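Side-chain contact in HMG-CoA Lyase (Bacillus subtilis subsp. subtilis, PDB 1YDO), which belongs to the HMGL-like family of TIM-barrel proteins and folds as a parallel beta/alpha barrel: residues A[164-168]-A[169-173]. Residues are numbered along the deposited sequence; the frame is centred on the assembly and turned at random.
Sequences EALFE and FGISE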
ATOM      1  N   GLU A 164     -29.108   7.682  -4.019  1.00 54.54           N
ATOM      2  CA  GLU A 164     -30.442   7.306  -4.478  1.00 54.83           C
ATOM      3  C   GLU A 164     -30.865   8.232  -5.611  1.00 53.65           C
ATOM      4  O   GLU A 164     -31.400   7.788  -6.631  1.00 52.47           O
ATOM      5  CB  GLU A 164     -31.470   7.353  -3.331  1.00 57.29           C
ATOM      6  CG  GLU A 164     -31.413   6.126  -2.394  1.00 61.23           C
ATOM      7  CD  GLU A 164     -32.793   5.596  -1.944  1.00 63.49           C
ATOM      8  OE1 GLU A 164     -32.836   4.513  -1.299  1.00 63.61           O
ATOM      9  OE2 GLU A 164     -33.826   6.249  -2.228  1.00 63.37           O
ATOM     10  N   ALA A 165     -30.620   9.523  -5.437  1.00 51.99           N
ATOM     11  CA  ALA A 165     -30.967  10.468  -6.477  1.00 51.01           C
ATOM     12  C   ALA A 165     -30.179  10.109  -7.735  1.00 50.23           C
ATOM     13  O   ALA A 165     -30.760   9.885  -8.789  1.00 50.06           O
ATOM     14  CB  ALA A 165     -30.634  11.885  -6.036  1.00 51.87           C
ATOM     15  N   LEU A 166     -28.858  10.034  -7.618  1.00 49.07           N
ATOM     16  CA  LEU A 166     -28.041   9.723  -8.770  1.00 47.89           C
ATOM     17  C   LEU A 166     -28.569   8.528  -9.532  1.00 48.03           C
ATOM     18  O   LEU A 166     -28.736   8.579 -10.753  1.00 49.03           O
ATOM     19  CB  LEU A 166     -26.587   9.474  -8.370  1.00 46.12           C
ATOM     20  CG  LEU A 166     -25.680  10.697  -8.273  1.00 44.75           C
ATOM     21  CD1 LEU A 166     -25.957  11.623  -9.448  1.00 43.74           C
ATOM     22  CD2 LEU A 166     -25.913  11.422  -6.970  1.00 44.83           C
ATOM     23  N   PHE A 167     -28.854   7.446  -8.829  1.00 48.05           N
ATOM     24  CA  PHE A 167     -29.345   6.269  -9.517  1.00 48.38           C
ATOM     25  C   PHE A 167     -30.712   6.495 -10.118  1.00 49.79           C
ATOM     26  O   PHE A 167     -31.026   5.963 -11.184  1.00 49.73           O
ATOM     27  CB  PHE A 167     -29.359   5.075  -8.571  1.00 45.89           C
ATOM     28  CG  PHE A 167     -28.053   4.354  -8.513  1.00 45.27           C
ATOM     29  CD1 PHE A 167     -27.535   3.750  -9.656  1.00 44.14           C
ATOM     30  CD2 PHE A 167     -27.331   4.280  -7.326  1.00 45.30           C
ATOM     31  CE1 PHE A 167     -26.320   3.081  -9.622  1.00 42.85           C
ATOM     32  CE2 PHE A 167     -26.108   3.612  -7.280  1.00 44.24           C
ATOM     33  CZ  PHE A 167     -25.602   3.009  -8.432  1.00 42.81           C
ATOM     34  N   GLU A 168     -31.514   7.303  -9.435  1.00 51.92           N
ATOM     35  CA  GLU A 168     -32.866   7.625  -9.887  1.00 53.63           C
ATOM     36  C   GLU A 168     -32.853   8.354 -11.237  1.00 52.82           C
ATOM     37  O   GLU A 168     -33.792   8.234 -12.025  1.00 53.08           O
ATOM     38  CB  GLU A 168     -33.572   8.494  -8.834  1.00 56.34           C
ATOM     39  CG  GLU A 168     -35.055   8.768  -9.107  1.00 59.85           C
ATOM     40  CD  GLU A 168     -35.535  10.101  -8.532  1.00 61.94           C
ATOM     41  OE1 GLU A 168     -35.376  10.328  -7.306  1.00 61.40           O
ATOM     42  OE2 GLU A 168     -36.077  10.923  -9.317  1.00 64.48           O
ATOM     43  N   PHE A 169     -31.794   9.116 -11.495  1.00 52.18           N
ATOM     44  CA  PHE A 169     -31.664   9.854 -12.752  1.00 50.83           C
ATOM     45  C   PHE A 169     -31.472   8.902 -13.943  1.00 50.31           C
ATOM     46  O   PHE A 169     -31.883   9.207 -15.059  1.00 50.00           O
ATOM     47  CB  PHE A 169     -30.475  10.826 -12.680  1.00 49.98           C
ATOM     48  CG  PHE A 169     -30.646  11.945 -11.680  1.00 50.88           C
ATOM     49  CD1 PHE A 169     -29.558  12.755 -11.331  1.00 51.19           C
ATOM     50  CD2 PHE A 169     -31.881  12.199 -11.089  1.00 51.69           C
ATOM     51  CE1 PHE A 169     -29.695  13.800 -10.408  1.00 50.12           C
ATOM     52  CE2 PHE A 169     -32.029  13.243 -10.164  1.00 51.94           C
ATOM     53  CZ  PHE A 169     -30.931  14.045  -9.822  1.00 50.24           C
ATOM     54  N   GLY A 170     -30.843   7.755 -13.704  1.00 49.73           N
ATOM     55  CA  GLY A 170     -30.631   6.810 -14.783  1.00 48.70           C
ATOM     56  C   GLY A 170     -29.173   6.493 -15.049  1.00 48.46           C
ATOM     57  O   GLY A 170     -28.842   5.834 -16.042  1.00 49.43           O
ATOM     58  N   ILE A 171     -28.288   6.951 -14.172  1.00 47.50           N
ATOM     59  CA  ILE A 171     -26.864   6.687 -14.344  1.00 46.53           C
ATOM     60  C   ILE A 171     -26.632   5.187 -14.366  1.00 44.94           C
ATOM     61  O   ILE A 171     -27.470   4.418 -13.912  1.00 45.65           O
ATOM     62  CB  ILE A 171     -26.052   7.285 -13.195  1.00 47.38           C
ATOM     63  CG1 ILE A 171     -26.571   6.730 -11.867  1.00 48.17           C
ATOM     64  CG2 ILE A 171     -26.130   8.810 -13.237  1.00 46.26           C
ATOM     65  CD1 ILE A 171     -25.711   7.107 -10.670  1.00 50.32           C
ATOM     66  N   SER A 172     -25.492   4.763 -14.881  1.00 43.43           N
ATOM     67  CA  SER A 172     -25.225   3.337 -14.951  1.00 42.78           C
ATOM     68  C   SER A 172     -24.274   2.829 -13.869  1.00 40.90           C
ATOM     69  O   SER A 172     -24.315   1.652 -13.494  1.00 40.89           O
ATOM     70  CB  SER A 172     -24.670   2.998 -16.332  1.00 44.11           C
ATOM     71  OG  SER A 172     -25.529   3.500 -17.344  1.00 47.62           O
ATOM     72  N   GLU A 173     -23.430   3.725 -13.361  1.00 38.33           N
ATOM     73  CA  GLU A 173     -22.454   3.372 -12.340  1.00 35.27           C
ATOM     74  C   GLU A 173     -22.134   4.557 -11.440  1.00 32.10           C
ATOM     75  O   GLU A 173     -21.885   5.654 -11.914  1.00 29.21           O
ATOM     76  CB  GLU A 173     -21.179   2.903 -13.014  1.00 35.11           C
ATOM     77  CG  GLU A 173     -20.248   2.168 -12.108  1.00 37.97           C
ATOM     78  CD  GLU A 173     -19.215   1.392 -12.891  1.00 40.19           C
ATOM     79  OE1 GLU A 173     -18.195   1.991 -13.278  1.00 41.51           O
ATOM     80  OE2 GLU A 173     -19.436   0.186 -13.141  1.00 41.57           O
TER
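A Schellman motif closes helix 156-169 and turns the chain inward toward strand 174-177, with Ile171 folding back onto Leu166 and Phe167 of the last turn. Phe169 N gives its hydrogen to Ala165 O at 3.0 Å and makes a weak second bond to Leu166 O. Gly170 N bonds to Phe167 O at 3.1 Å. Gly170 is the residue that leaves helical angles, with the positive phi (120°) that marks the Schellman turn. Beyond this bend, Ile171 holds CG1 between its backbone N and carbonyl carbon (chi1 56°), which turns CG1 toward the helix end, and CD1 extends beyond it (chi2 172°). Ile171 CD1 lies 3.4 Å from Leu166 CB and over one face of the Phe167 ring, a CH-pi contact 4.2 Å from the centroid and displaced toward the rim. On the helix 117-133 side, the Phe169 ring lies with one face over Ala165 O and also packs on Leu121. Ile171 further touches Thr138 and Ala140 of strand 137-143, so the turn joins helix to sheet, as in the alpha-to-beta connections of a TIM barrel.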